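Local coordinates for protein MstE (Scytonema sp. PCC 10023, PDB 6SBF) that probably catalyses the protonation-initiated cyclisation of an isoprenoid precursor of merosterol-type compounds, as a monodomain class II (type II) terpene cyclase, at residues A[34-39]-A[78-83]; A[59-64]-A[348-353]; A[215-220]-A[264-269]; A[273-278]-A[285-290]. The protein carries 1 engineered substitution. One frame throughout, in Å; residues are numbered along the deposited sequence. Where two conformers were deposited one is given.

Contact 1 of 4, residues A[34-39]-A[78-83]; sequences FLLEAR and HEALMQ
Leu36, near the C-terminal end of helix 18-37, carries the apolar part of a contact with helix 75-90 that is otherwise polar. Its CD2 methyl lies 3.7 Å from CB of Ala80, whose methyl faces the helix 18-37 side. The backbone carbonyl of Leu36 has a second role: its O receives NE of Arg39 at 2.9 Å, in the carbonyl plane and on a lone pair, with an almost straight N-H...O angle of 172°. The longer bond from NH1 of Arg39 to the same oxygen is weak.

Three residues on, the side chain of Arg39 doubles back. A bend in its chain at chi3 (-68°) lays one face of the guanidinium against the leucine it is bonded to, with CD2 of Leu36 3.8 Å from its plane, over its centre. NH2 is thereby pointed toward helix 75-90, 3.6 Å from CB of Ala80. It also comes 3.4 Å from NE2 of Gln83; both groups are donors, so this pair is not a hydrogen bond. A water settles the conflict, accepting from Arg39 NH2 at 2.9 Å and from Gln83 NE2, and donating to Ala80 O at 2.8 Å. Trp45 also packs against the arginine.

With few apolar atoms meeting and no direct hydrogen bond joining the two segments, their polar connection runs through an arginine tied to the carbonyl of Leu36 and a water that reconciles two donors with one carbonyl.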
loop_
_atom_site.group_PDB
_atom_site.type_symbol
_atom_site.label_atom_id
_atom_site.label_comp_id
_atom_site.label_asym_id
_atom_site.label_seq_id
_atom_site.Cartn_x
_atom_site.Cartn_y
_atom_site.Cartn_z
ATOM N N PHE A 34 10.289 16.147 3.964
ATOM C CA PHE A 34 9.588 15.660 5.184
ATOM C C PHE A 34 9.919 14.200 5.431
ATOM O O PHE A 34 10.288 13.805 6.542
ATOM C CB PHE A 34 8.075 15.844 5.032
ATOM C CG PHE A 34 7.254 15.152 6.097
ATOM C CD1 PHE A 34 7.037 15.751 7.324
ATOM C CD2 PHE A 34 6.782 13.876 5.889
ATOM C CE1 PHE A 34 6.343 15.074 8.314
ATOM C CE2 PHE A 34 6.080 13.203 6.883
ATOM C CZ PHE A 34 5.909 13.797 8.099
ATOM N N LEU A 35 9.839 13.374 4.371
ATOM C CA LEU A 35 10.045 11.944 4.557
ATOM C C LEU A 35 11.499 11.674 4.947
ATOM O O LEU A 35 11.724 10.796 5.800
ATOM C CB LEU A 35 9.642 11.188 3.308
ATOM C CG LEU A 35 8.159 11.122 3.026
ATOM C CD1 LEU A 35 7.867 10.622 1.644
ATOM C CD2 LEU A 35 7.457 10.211 4.000
ATOM N N LEU A 36 12.485 12.309 4.313
ATOM C CA LEU A 36 13.884 11.994 4.659
ATOM C C LEU A 36 14.176 12.432 6.095
ATOM O O LEU A 36 14.877 11.696 6.824
ATOM C CB LEU A 36 14.851 12.624 3.672
ATOM C CG LEU A 36 14.751 12.069 2.258
ATOM C CD1 LEU A 36 15.616 12.886 1.323
ATOM C CD2 LEU A 36 15.147 10.616 2.229
ATOM N N GLU A 37 13.648 13.591 6.496
ATOM C CA GLU A 37 13.860 14.086 7.890
ATOM C C GLU A 37 13.179 13.176 8.921
ATOM O O GLU A 37 13.624 13.121 10.068
ATOM C CB GLU A 37 13.397 15.535 8.017
ATOM C CG GLU A 37 13.556 16.121 9.403
ATOM C CD GLU A 37 14.943 16.102 9.979
ATOM O OE1 GLU A 37 15.055 16.043 11.225
ATOM O OE2 GLU A 37 15.903 16.150 9.189
ATOM N N ALA A 38 12.115 12.492 8.529
ATOM C CA ALA A 38 11.255 11.720 9.458
ATOM C C ALA A 38 11.868 10.380 9.821
ATOM O O ALA A 38 11.335 9.708 10.709
ATOM C CB ALA A 38 9.859 11.546 8.862
ATOM N N ARG A 39 12.969 9.950 9.215
ATOM C CA ARG A 39 13.666 8.694 9.576
ATOM C C ARG A 39 14.197 8.803 11.016
ATOM O O ARG A 39 14.584 9.927 11.455
ATOM C CB ARG A 39 14.802 8.437 8.576
ATOM C CG ARG A 39 14.291 8.144 7.189
ATOM C CD ARG A 39 15.397 7.999 6.177
ATOM N NE ARG A 39 16.083 9.253 5.938
ATOM C CZ ARG A 39 17.186 9.382 5.245
ATOM N NH1 ARG A 39 17.715 10.588 5.167
ATOM N NH2 ARG A 39 17.684 8.327 4.617
ATOM N N HIS A 78 17.789 7.848 -4.099
ATOM C CA HIS A 78 18.337 6.497 -4.371
ATOM C C HIS A 78 19.251 6.059 -3.237
ATOM O O HIS A 78 19.207 4.911 -2.818
ATOM C CB HIS A 78 19.026 6.398 -5.739
ATOM C CG HIS A 78 19.287 4.996 -6.133
ATOM N ND1 HIS A 78 18.278 4.139 -6.502
ATOM C CD2 HIS A 78 20.453 4.273 -6.175
ATOM C CE1 HIS A 78 18.799 2.950 -6.706
ATOM N NE2 HIS A 78 20.158 2.994 -6.535
ATOM N N GLU A 79 20.045 6.995 -2.710
ATOM C CA GLU A 79 20.944 6.660 -1.552
ATOM C C GLU A 79 20.126 6.268 -0.333
ATOM O O GLU A 79 20.488 5.319 0.379
ATOM C CB GLU A 79 21.851 7.842 -1.244
ATOM C CG GLU A 79 22.919 8.095 -2.280
ATOM C CD GLU A 79 23.668 9.403 -2.116
ATOM O OE1 GLU A 79 23.298 10.263 -1.332
ATOM O OE2 GLU A 79 24.681 9.544 -2.871
ATOM N N ALA A 80 19.023 6.980 -0.100
ATOM C CA ALA A 80 18.124 6.621 1.026
ATOM C C ALA A 80 17.554 5.223 0.837
ATOM O O ALA A 80 17.429 4.464 1.800
ATOM C CB ALA A 80 17.044 7.639 1.156
ATOM N N LEU A 81 17.203 4.868 -0.389
ATOM C CA LEU A 81 16.686 3.525 -0.678
ATOM C C LEU A 81 17.741 2.450 -0.504
ATOM O O LEU A 81 17.487 1.364 0.049
ATOM C CB LEU A 81 16.067 3.466 -2.055
ATOM C CG LEU A 81 14.629 3.923 -2.179
ATOM C CD1 LEU A 81 14.253 5.115 -1.348
ATOM C CD2 LEU A 81 14.194 4.007 -3.599
ATOM N N MET A 82 18.981 2.746 -0.905
ATOM C CA MET A 82 20.104 1.805 -0.688
ATOM C C MET A 82 20.286 1.586 0.830
ATOM O O MET A 82 20.483 0.455 1.258
ATOM C CB MET A 82 21.359 2.406 -1.331
ATOM C CG MET A 82 21.298 2.405 -2.829
ATOM S SD MET A 82 21.778 0.786 -3.398
ATOM C CE MET A 82 23.556 1.049 -3.456
ATOM N N GLN A 83 20.203 2.661 1.620
ATOM C CA GLN A 83 20.338 2.548 3.079
ATOM C C GLN A 83 19.175 1.722 3.661
ATOM O O GLN A 83 19.371 0.884 4.533
ATOM C CB GLN A 83 20.408 3.917 3.753
ATOM C CG GLN A 83 20.256 3.784 5.306
ATOM C CD GLN A 83 20.425 5.085 6.065
ATOM O OE1 GLN A 83 21.516 5.400 6.534
ATOM N NE2 GLN A 83 19.344 5.848 6.181
HETATM O O HOH W 1 17.053 5.488 4.400
#

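Contact 2 of 4, residues A[59-64]-A[348-353]; sequences EWVTAY and NSIFTT
Aromatic stacking dominates where Phe351 slides between Tyr64 and Trp60 of helix 59-69. The rings of Tyr64 and Phe351 form an offset stack, with centroids 3.7 Å apart and planes only 6° from parallel. The overlap is extensive: CZ of Phe351 sits over the centre of the tyrosine ring, and the closest atoms are Tyr64 CD1 and Phe351 CE2 at 3.3 Å. Trp60 meets the same phenyl group differently. Its six-membered ring is inclined at 52° to that of Phe351, and CZ2 of Trp60 comes 3.7 Å from CZ of Phe351, an oblique pair. Tyr64 and Phe351 both hold CG anti to the backbone N (chi1 179° for Tyr64), which brings their rings together between the helices.

Aliphatic packing is slighter, amounting to CG1 of Val61 at 4.4 Å from CG2 of Ile350.

No hydrogen bond joins the two segments; the polar atoms bond within a segment or to neighbours. Tyr64 OH is bonded to Thr355 OG1 one turn beyond Phe351, and Ser349 O accepts from both N and OG1 of Thr353, the hydroxyl at 2.7 Å. Asp47 OD2 is bonded to Ile350 N at the start of helix 350-363.

The cluster is buried among several helices. Trp60 touches Asp110 and Thr111 of helix 109-121, in an Asp-x-Asp-Thr-Thr sequence that resembles the acidic motif of class II cyclases, Ile350 rests on helix 18-37, and Phe266 of helix 265-275 adjoins both Tyr64 and Phe351.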
loop_
_atom_site.group_PDB
_atom_site.type_symbol
_atom_site.label_atom_id
_atom_site.label_comp_id
_atom_site.label_asym_id
_atom_site.label_seq_id
_atom_site.Cartn_x
_atom_site.Cartn_y
_atom_site.Cartn_z
ATOM N N GLU A 59 10.052 -2.418 9.583
ATOM C CA GLU A 59 10.460 -3.147 8.353
ATOM C C GLU A 59 9.417 -2.907 7.275
ATOM O O GLU A 59 9.742 -2.592 6.143
ATOM C CB GLU A 59 10.601 -4.640 8.612
ATOM C CG GLU A 59 11.689 -5.002 9.593
ATOM C CD GLU A 59 11.745 -6.446 10.017
ATOM O OE1 GLU A 59 11.383 -7.344 9.230
ATOM O OE2 GLU A 59 12.186 -6.700 11.198
ATOM N N TRP A 60 8.123 -3.134 7.600
ATOM C CA TRP A 60 7.049 -2.984 6.615
ATOM C C TRP A 60 6.974 -1.539 6.115
ATOM O O TRP A 60 6.899 -1.273 4.902
ATOM C CB TRP A 60 5.750 -3.441 7.261
ATOM C CG TRP A 60 4.537 -3.015 6.499
ATOM C CD1 TRP A 60 4.271 -3.163 5.181
ATOM C CD2 TRP A 60 3.382 -2.386 7.044
ATOM N NE1 TRP A 60 3.023 -2.700 4.878
ATOM C CE2 TRP A 60 2.466 -2.192 6.008
ATOM C CE3 TRP A 60 3.066 -1.986 8.338
ATOM C CZ2 TRP A 60 1.195 -1.660 6.225
ATOM C CZ3 TRP A 60 1.808 -1.468 8.536
ATOM C CH2 TRP A 60 0.901 -1.271 7.504
ATOM N N VAL A 61 6.938 -0.580 7.015
ATOM C CA VAL A 61 6.768 0.837 6.676
ATOM C C VAL A 61 7.947 1.268 5.809
ATOM O O VAL A 61 7.740 1.975 4.792
ATOM C CB VAL A 61 6.633 1.699 7.928
ATOM C CG1 VAL A 61 6.618 3.159 7.572
ATOM C CG2 VAL A 61 5.364 1.332 8.659
ATOM N N THR A 62 9.150 0.832 6.128
ATOM C CA THR A 62 10.369 1.211 5.353
ATOM C C THR A 62 10.337 0.575 3.963
ATOM O O THR A 62 10.685 1.264 2.997
ATOM C CB THR A 62 11.585 0.854 6.200
ATOM O OG1 THR A 62 11.651 1.743 7.313
ATOM C CG2 THR A 62 12.881 0.974 5.433
ATOM N N ALA A 63 9.948 -0.672 3.872
ATOM C CA ALA A 63 9.846 -1.355 2.556
ATOM C C ALA A 63 8.836 -0.593 1.690
ATOM O O ALA A 63 9.052 -0.379 0.469
ATOM C CB ALA A 63 9.488 -2.814 2.739
ATOM N N TYR A 64 7.666 -0.254 2.278
ATOM C CA TYR A 64 6.598 0.444 1.550
ATOM C C TYR A 64 7.070 1.828 1.104
ATOM O O TYR A 64 6.921 2.214 -0.053
ATOM C CB TYR A 64 5.345 0.479 2.400
ATOM C CG TYR A 64 4.182 1.205 1.771
ATOM C CD1 TYR A 64 3.956 2.548 1.938
ATOM C CD2 TYR A 64 3.281 0.492 1.000
ATOM C CE1 TYR A 64 2.835 3.197 1.440
ATOM C CE2 TYR A 64 2.162 1.140 0.481
ATOM C CZ TYR A 64 1.913 2.475 0.706
ATOM O OH TYR A 64 0.799 3.110 0.206
ATOM N N ASN A 348 2.359 9.008 12.269
ATOM C CA ASN A 348 3.464 9.901 11.835
ATOM C C ASN A 348 3.158 10.549 10.492
ATOM O O ASN A 348 3.926 11.428 10.066
ATOM C CB ASN A 348 4.785 9.136 11.772
ATOM C CG ASN A 348 5.301 8.720 13.140
ATOM O OD1 ASN A 348 5.104 9.469 14.109
ATOM N ND2 ASN A 348 6.023 7.603 13.219
ATOM N N SER A 349 2.116 10.109 9.794
ATOM C CA SER A 349 1.751 10.603 8.447
ATOM C C SER A 349 2.791 10.176 7.397
ATOM O O SER A 349 2.709 10.708 6.271
ATOM C CB SER A 349 1.509 12.094 8.407
ATOM O OG SER A 349 0.630 12.547 9.439
ATOM N N ILE A 350 3.700 9.267 7.741
ATOM C CA ILE A 350 4.762 8.885 6.789
ATOM C C ILE A 350 4.155 7.972 5.708
ATOM O O ILE A 350 4.399 8.187 4.502
ATOM C CB ILE A 350 5.885 8.211 7.573
ATOM C CG1 ILE A 350 6.650 9.271 8.385
ATOM C CG2 ILE A 350 6.817 7.443 6.630
ATOM C CD1 ILE A 350 7.638 8.654 9.397
ATOM N N PHE A 351 3.319 7.021 6.114
ATOM C CA PHE A 351 2.721 6.063 5.164
ATOM C C PHE A 351 1.851 6.853 4.186
ATOM O O PHE A 351 1.944 6.628 2.946
ATOM C CB PHE A 351 1.954 4.999 5.945
ATOM C CG PHE A 351 1.730 3.698 5.209
ATOM C CD1 PHE A 351 0.638 3.506 4.370
ATOM C CD2 PHE A 351 2.663 2.684 5.320
ATOM C CE1 PHE A 351 0.455 2.264 3.789
ATOM C CE2 PHE A 351 2.482 1.460 4.728
ATOM C CZ PHE A 351 1.347 1.232 3.979
ATOM N N THR A 352 0.987 7.744 4.660
ATOM C CA THR A 352 0.127 8.547 3.778
ATOM C C THR A 352 0.973 9.431 2.864
ATOM O O THR A 352 0.701 9.493 1.675
ATOM C CB THR A 352 -0.888 9.369 4.608
ATOM O OG1 THR A 352 -1.766 8.519 5.360
ATOM C CG2 THR A 352 -1.750 10.224 3.705
ATOM N N THR A 353 1.901 10.164 3.444
ATOM C CA THR A 353 2.689 11.112 2.642
ATOM C C THR A 353 3.452 10.390 1.518
ATOM O O THR A 353 3.487 10.909 0.405
ATOM C CB THR A 353 3.617 11.897 3.578
ATOM O OG1 THR A 353 2.808 12.695 4.459
ATOM C CG2 THR A 353 4.486 12.862 2.802
#

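Contact 3 of 4, residues A[215-220]-A[264-269]; sequences HEYTTA and STFATA
Glu216 lies against Ala267 where helices 215-229 and 265-275 approach to 5.7 Å between the CA atoms of these two residues. The glutamate starts with CG anti to its carbonyl carbon and then bends at chi2 (75°), so that the chain curls along the alanine rather than reaching straight past it. CB of Glu216 passes 3.6 Å from the backbone O of Ala267, with CG close behind. At the end of the chain, OE2 of Glu216 arrives 3.5 Å from CB of Ala267. The other carboxylate oxygen, OE1, forms a salt bridge with Arg248, pairing the charge of this buried acid.

Tyr217 and Phe266 both have CG anti to the backbone N (chi1 173° and -177°), and their rings converge at an oblique slant, with Tyr217 CD2 3.9 Å from Phe266 CZ. Trp212 and Trp270 each meet both rings, Trp270 edge-to-face. Such a concentration of aromatic side chains inside an alpha6-alpha6 barrel is consistent with the squalene-hopene cyclase family, whose cavities are lined by aromatic groups.

At the start of helix 265-275, Ser264 is the N-cap: its OG accepts from Ala267 N at 3.0 Å. The hydroxyl of Thr268 folds back to Ser264 O at 2.7 Å, reaching it from the face opposite to that used by Thr268 N. In helix 215-229 the hydroxyl of Thr219 also bonds a carbonyl four residues back, His215 O at 2.8 Å, from above the carbonyl plane; the same hydroxyl is also bonded to Trp207 N.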
loop_
_atom_site.group_PDB
_atom_site.type_symbol
_atom_site.label_atom_id
_atom_site.label_comp_id
_atom_site.label_asym_id
_atom_site.label_seq_id
_atom_site.Cartn_x
_atom_site.Cartn_y
_atom_site.Cartn_z
ATOM N N HIS A 215 -10.871 0.554 -0.560
ATOM C CA HIS A 215 -10.788 -0.399 -1.669
ATOM C C HIS A 215 -9.917 0.140 -2.813
ATOM O O HIS A 215 -9.494 -0.674 -3.648
ATOM C CB HIS A 215 -12.178 -0.679 -2.236
ATOM C CG HIS A 215 -13.169 -1.202 -1.265
ATOM N ND1 HIS A 215 -12.810 -2.042 -0.222
ATOM C CD2 HIS A 215 -14.525 -1.045 -1.226
ATOM C CE1 HIS A 215 -13.924 -2.351 0.459
ATOM N NE2 HIS A 215 -14.968 -1.736 -0.126
ATOM N N GLU A 216 -9.660 1.438 -2.855
ATOM C CA GLU A 216 -8.782 2.020 -3.904
ATOM C C GLU A 216 -7.382 1.397 -3.861
ATOM O O GLU A 216 -6.791 1.275 -4.905
ATOM C CB GLU A 216 -8.746 3.535 -3.738
ATOM C CG GLU A 216 -10.106 4.231 -3.900
ATOM C CD GLU A 216 -11.079 4.084 -2.758
ATOM O OE1 GLU A 216 -12.307 4.354 -2.993
ATOM O OE2 GLU A 216 -10.633 3.751 -1.623
ATOM N N TYR A 217 -6.888 1.078 -2.681
ATOM C CA TYR A 217 -5.574 0.441 -2.538
ATOM C C TYR A 217 -5.535 -0.872 -3.295
ATOM O O TYR A 217 -4.674 -1.070 -4.198
ATOM C CB TYR A 217 -5.286 0.257 -1.049
ATOM C CG TYR A 217 -4.049 -0.528 -0.712
ATOM C CD1 TYR A 217 -4.034 -1.884 -0.618
ATOM C CD2 TYR A 217 -2.871 0.112 -0.395
ATOM C CE1 TYR A 217 -2.915 -2.615 -0.248
ATOM C CE2 TYR A 217 -1.728 -0.593 -0.032
ATOM C CZ TYR A 217 -1.731 -1.959 0.043
ATOM O OH TYR A 217 -0.607 -2.651 0.416
ATOM N N THR A 218 -6.435 -1.784 -3.016
ATOM C CA THR A 218 -6.424 -3.121 -3.628
ATOM C C THR A 218 -6.757 -2.972 -5.101
ATOM O O THR A 218 -6.205 -3.724 -5.934
ATOM C CB THR A 218 -7.331 -4.101 -2.886
ATOM O OG1 THR A 218 -6.918 -4.171 -1.523
ATOM C CG2 THR A 218 -7.300 -5.487 -3.456
ATOM N N THR A 219 -7.705 -2.110 -5.436
ATOM C CA THR A 219 -8.160 -1.982 -6.828
ATOM C C THR A 219 -6.995 -1.463 -7.686
ATOM O O THR A 219 -6.745 -1.993 -8.781
ATOM C CB THR A 219 -9.391 -1.087 -6.909
ATOM O OG1 THR A 219 -10.442 -1.686 -6.122
ATOM C CG2 THR A 219 -9.864 -0.922 -8.348
ATOM N N ALA A 220 -6.323 -0.408 -7.249
ATOM C CA ALA A 220 -5.190 0.154 -8.040
ATOM C C ALA A 220 -4.108 -0.915 -8.181
ATOM O O ALA A 220 -3.599 -1.121 -9.281
ATOM C CB ALA A 220 -4.634 1.361 -7.339
ATOM N N SER A 264 -10.468 11.660 1.508
ATOM C CA SER A 264 -9.362 10.898 2.098
ATOM C C SER A 264 -8.092 11.096 1.241
ATOM O O SER A 264 -8.124 10.765 0.031
ATOM C CB SER A 264 -9.680 9.454 2.152
ATOM O OG SER A 264 -8.506 8.688 2.294
ATOM N N THR A 265 -7.019 11.594 1.812
ATOM C CA THR A 265 -5.768 11.748 1.074
ATOM C C THR A 265 -5.253 10.403 0.598
ATOM O O THR A 265 -4.810 10.302 -0.582
ATOM C CB THR A 265 -4.747 12.528 1.889
ATOM O OG1 THR A 265 -4.645 11.945 3.171
ATOM C CG2 THR A 265 -5.112 13.999 2.006
ATOM N N PHE A 266 -5.306 9.374 1.408
ATOM C CA PHE A 266 -4.828 8.024 1.054
ATOM C C PHE A 266 -5.646 7.427 -0.063
ATOM O O PHE A 266 -5.085 6.893 -1.053
ATOM C CB PHE A 266 -4.784 7.141 2.303
ATOM C CG PHE A 266 -4.255 5.747 2.144
ATOM C CD1 PHE A 266 -2.887 5.531 2.004
ATOM C CD2 PHE A 266 -5.080 4.646 2.215
ATOM C CE1 PHE A 266 -2.400 4.232 1.934
ATOM C CE2 PHE A 266 -4.625 3.362 2.200
ATOM C CZ PHE A 266 -3.259 3.159 2.056
ATOM N N ALA A 267 -6.967 7.438 0.062
ATOM C CA ALA A 267 -7.830 6.801 -0.935
ATOM C C ALA A 267 -7.689 7.605 -2.236
ATOM O O ALA A 267 -7.773 7.005 -3.313
ATOM C CB ALA A 267 -9.268 6.722 -0.450
ATOM N N THR A 268 -7.597 8.918 -2.167
ATOM C CA THR A 268 -7.493 9.761 -3.378
ATOM C C THR A 268 -6.167 9.471 -4.117
ATOM O O THR A 268 -6.183 9.363 -5.347
ATOM C CB THR A 268 -7.640 11.247 -3.063
ATOM O OG1 THR A 268 -8.916 11.438 -2.440
ATOM C CG2 THR A 268 -7.542 12.121 -4.267
ATOM N N ALA A 269 -5.081 9.295 -3.395
ATOM C CA ALA A 269 -3.771 9.015 -4.023
ATOM C C ALA A 269 -3.836 7.653 -4.707
ATOM O O ALA A 269 -3.357 7.522 -5.867
ATOM C CB ALA A 269 -2.698 9.044 -2.955
#

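Contact 4 of 4, residues A[273-278]-A[285-290]; sequences RLLLLN and KAARAA
Arg288 supplies the hydrogen bond of this contact, donating from NH1 to Leu275 O at 3.1 Å with an N-H...O angle of 162°. The oxygen lies close to the guanidinium plane, although the nitrogen stands above the plane of the carbonyl, 41° out of it. Asn278 O is also near, 3.0 Å from the same NH1. On the other terminal nitrogen, NH2 is bonded to Met366 O in the C-terminal tail. A bend at chi3 (-50°) turns the guanidinium back beside its own helix, where CA of Lys285 covers part of one face.

The carbonyls approached by NH1 belong to the first and last residues of a type I beta turn, Leu275 to Asn278, at the C-terminal end of helix 265-275. That helix and helix 282-298 are consecutive, forming an alpha-helical hairpin within the alpha6-alpha6 barrel, and the arginine reaches from the second helix to the turn at the end of the first.

Apolar packing uses the arginine's methylenes. CG of Arg288 lies 3.6 Å from CB of Leu275, and CD is 3.4 Å from CD2 of Leu276, whose side chain runs at a slant to it. Leu275 also extends CD1 to CB of Ala287, 4.1 Å away.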
loop_
_atom_site.group_PDB
_atom_site.type_symbol
_atom_site.label_atom_id
_atom_site.label_comp_id
_atom_site.label_asym_id
_atom_site.label_seq_id
_atom_site.Cartn_x
_atom_site.Cartn_y
_atom_site.Cartn_z
ATOM N N ARG A 273 -3.546 6.797 -8.844
ATOM C CA ARG A 273 -2.714 5.773 -9.484
ATOM C C ARG A 273 -3.602 4.889 -10.396
ATOM O O ARG A 273 -3.172 4.572 -11.519
ATOM C CB ARG A 273 -2.033 4.901 -8.450
ATOM C CG ARG A 273 -0.829 5.562 -7.896
ATOM C CD ARG A 273 -0.009 4.659 -6.988
ATOM N NE ARG A 273 0.500 3.372 -7.502
ATOM C CZ ARG A 273 1.539 2.711 -6.969
ATOM N NH1 ARG A 273 2.313 3.280 -6.069
ATOM N NH2 ARG A 273 1.807 1.469 -7.339
ATOM N N LEU A 274 -4.759 4.487 -9.927
ATOM C CA LEU A 274 -5.675 3.664 -10.752
ATOM C C LEU A 274 -5.999 4.387 -12.063
ATOM O O LEU A 274 -5.996 3.757 -13.152
ATOM C CB LEU A 274 -6.927 3.375 -9.944
ATOM C CG LEU A 274 -8.080 2.697 -10.691
ATOM C CD1 LEU A 274 -7.739 1.369 -11.292
ATOM C CD2 LEU A 274 -9.247 2.538 -9.696
ATOM N N LEU A 275 -6.256 5.661 -11.999
ATOM C CA LEU A 275 -6.701 6.456 -13.172
ATOM C C LEU A 275 -5.552 6.651 -14.191
ATOM O O LEU A 275 -5.831 7.008 -15.319
ATOM C CB LEU A 275 -7.288 7.802 -12.758
ATOM C CG LEU A 275 -8.603 7.731 -11.962
ATOM C CD1 LEU A 275 -8.941 9.106 -11.449
ATOM C CD2 LEU A 275 -9.716 7.134 -12.780
ATOM N N LEU A 276 -4.301 6.386 -13.815
ATOM C CA LEU A 276 -3.173 6.442 -14.770
ATOM C C LEU A 276 -3.226 5.260 -15.716
ATOM O O LEU A 276 -2.448 5.265 -16.700
ATOM C CB LEU A 276 -1.873 6.458 -14.006
ATOM C CG LEU A 276 -1.660 7.741 -13.199
ATOM C CD1 LEU A 276 -0.440 7.589 -12.359
ATOM C CD2 LEU A 276 -1.472 8.927 -14.161
ATOM N N LEU A 277 -4.094 4.278 -15.495
ATOM C CA LEU A 277 -4.104 3.079 -16.374
ATOM C C LEU A 277 -4.924 3.292 -17.642
ATOM O O LEU A 277 -4.950 2.370 -18.457
ATOM C CB LEU A 277 -4.577 1.867 -15.570
ATOM C CG LEU A 277 -3.655 1.527 -14.411
ATOM C CD1 LEU A 277 -4.240 0.389 -13.593
ATOM C CD2 LEU A 277 -2.229 1.157 -14.866
ATOM N N ASN A 278 -5.488 4.463 -17.817
ATOM C CA ASN A 278 -6.146 4.860 -19.076
ATOM C C ASN A 278 -5.618 6.238 -19.434
ATOM O O ASN A 278 -5.833 7.174 -18.712
ATOM C CB ASN A 278 -7.678 4.836 -18.975
ATOM C CG ASN A 278 -8.343 5.262 -20.272
ATOM O OD1 ASN A 278 -8.024 6.314 -20.793
ATOM N ND2 ASN A 278 -9.201 4.426 -20.804
ATOM N N LYS A 285 -8.630 11.888 -17.837
ATOM C CA LYS A 285 -7.580 12.906 -17.777
ATOM C C LYS A 285 -8.059 14.047 -16.862
ATOM O O LYS A 285 -7.284 14.566 -16.022
ATOM C CB LYS A 285 -7.212 13.385 -19.175
ATOM C CG LYS A 285 -6.094 14.406 -19.160
ATOM C CD LYS A 285 -5.634 14.830 -20.539
ATOM C CE LYS A 285 -4.200 15.319 -20.548
ATOM N NZ LYS A 285 -3.928 16.182 -21.715
ATOM N N ALA A 286 -9.276 14.538 -17.066
ATOM C CA ALA A 286 -9.774 15.680 -16.289
ATOM C C ALA A 286 -9.897 15.276 -14.801
ATOM O O ALA A 286 -9.689 16.117 -13.940
ATOM C CB ALA A 286 -11.114 16.144 -16.842
ATOM N N ALA A 287 -10.297 14.043 -14.512
ATOM C CA ALA A 287 -10.418 13.566 -13.128
ATOM C C ALA A 287 -9.046 13.556 -12.466
ATOM O O ALA A 287 -8.899 13.972 -11.319
ATOM C CB ALA A 287 -11.061 12.208 -13.148
ATOM N N ARG A 288 -8.047 13.061 -13.181
ATOM C CA ARG A 288 -6.687 13.123 -12.631
ATOM C C ARG A 288 -6.246 14.551 -12.319
ATOM O O ARG A 288 -5.605 14.793 -11.254
ATOM C CB ARG A 288 -5.669 12.460 -13.549
ATOM C CG ARG A 288 -5.866 10.960 -13.667
ATOM C CD ARG A 288 -4.635 10.221 -14.186
ATOM N NE ARG A 288 -4.111 10.855 -15.399
ATOM C CZ ARG A 288 -4.521 10.638 -16.648
ATOM N NH1 ARG A 288 -5.202 9.557 -16.981
ATOM N NH2 ARG A 288 -4.134 11.475 -17.582
ATOM N N ALA A 289 -6.503 15.485 -13.215
ATOM C CA ALA A 289 -6.129 16.882 -13.014
ATOM C C ALA A 289 -6.809 17.415 -11.765
ATOM O O ALA A 289 -6.199 18.155 -10.986
ATOM C CB ALA A 289 -6.509 17.682 -14.234
ATOM N N ALA A 290 -8.076 17.054 -11.553
ATOM C CA ALA A 290 -8.829 17.500 -10.348
ATOM C C ALA A 290 -8.217 16.918 -9.070
ATOM O O ALA A 290 -8.067 17.639 -8.081
ATOM C CB ALA A 290 -10.330 17.179 -10.487
#

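How the contacts relate
The four contacts form a chain of neighbours, 1 to 2 to 3 to 4. The centre of contact 2 lies about 11 Å from that of contact 1, and the two touch, with Ala38 CB 3.7 Å from Ile350 CD1. Toward contact 3, about 15 Å away between centres, the aromatic cluster continues: Phe351 CE1 is 3.9 Å from Phe266 CE1. Contacts 3 and 4 share helix 265-275, their centres about 13 Å apart, and touch through Thr219 and Leu274. Contacts 2 and 3 lie nearer the middle of the chain, where the aromatic cluster, with Trp60 against the probable acidic motif, is consistent with a cyclase cavity; contacts 1 and 4, each about 18 Å out, are more peripheral and do not meet.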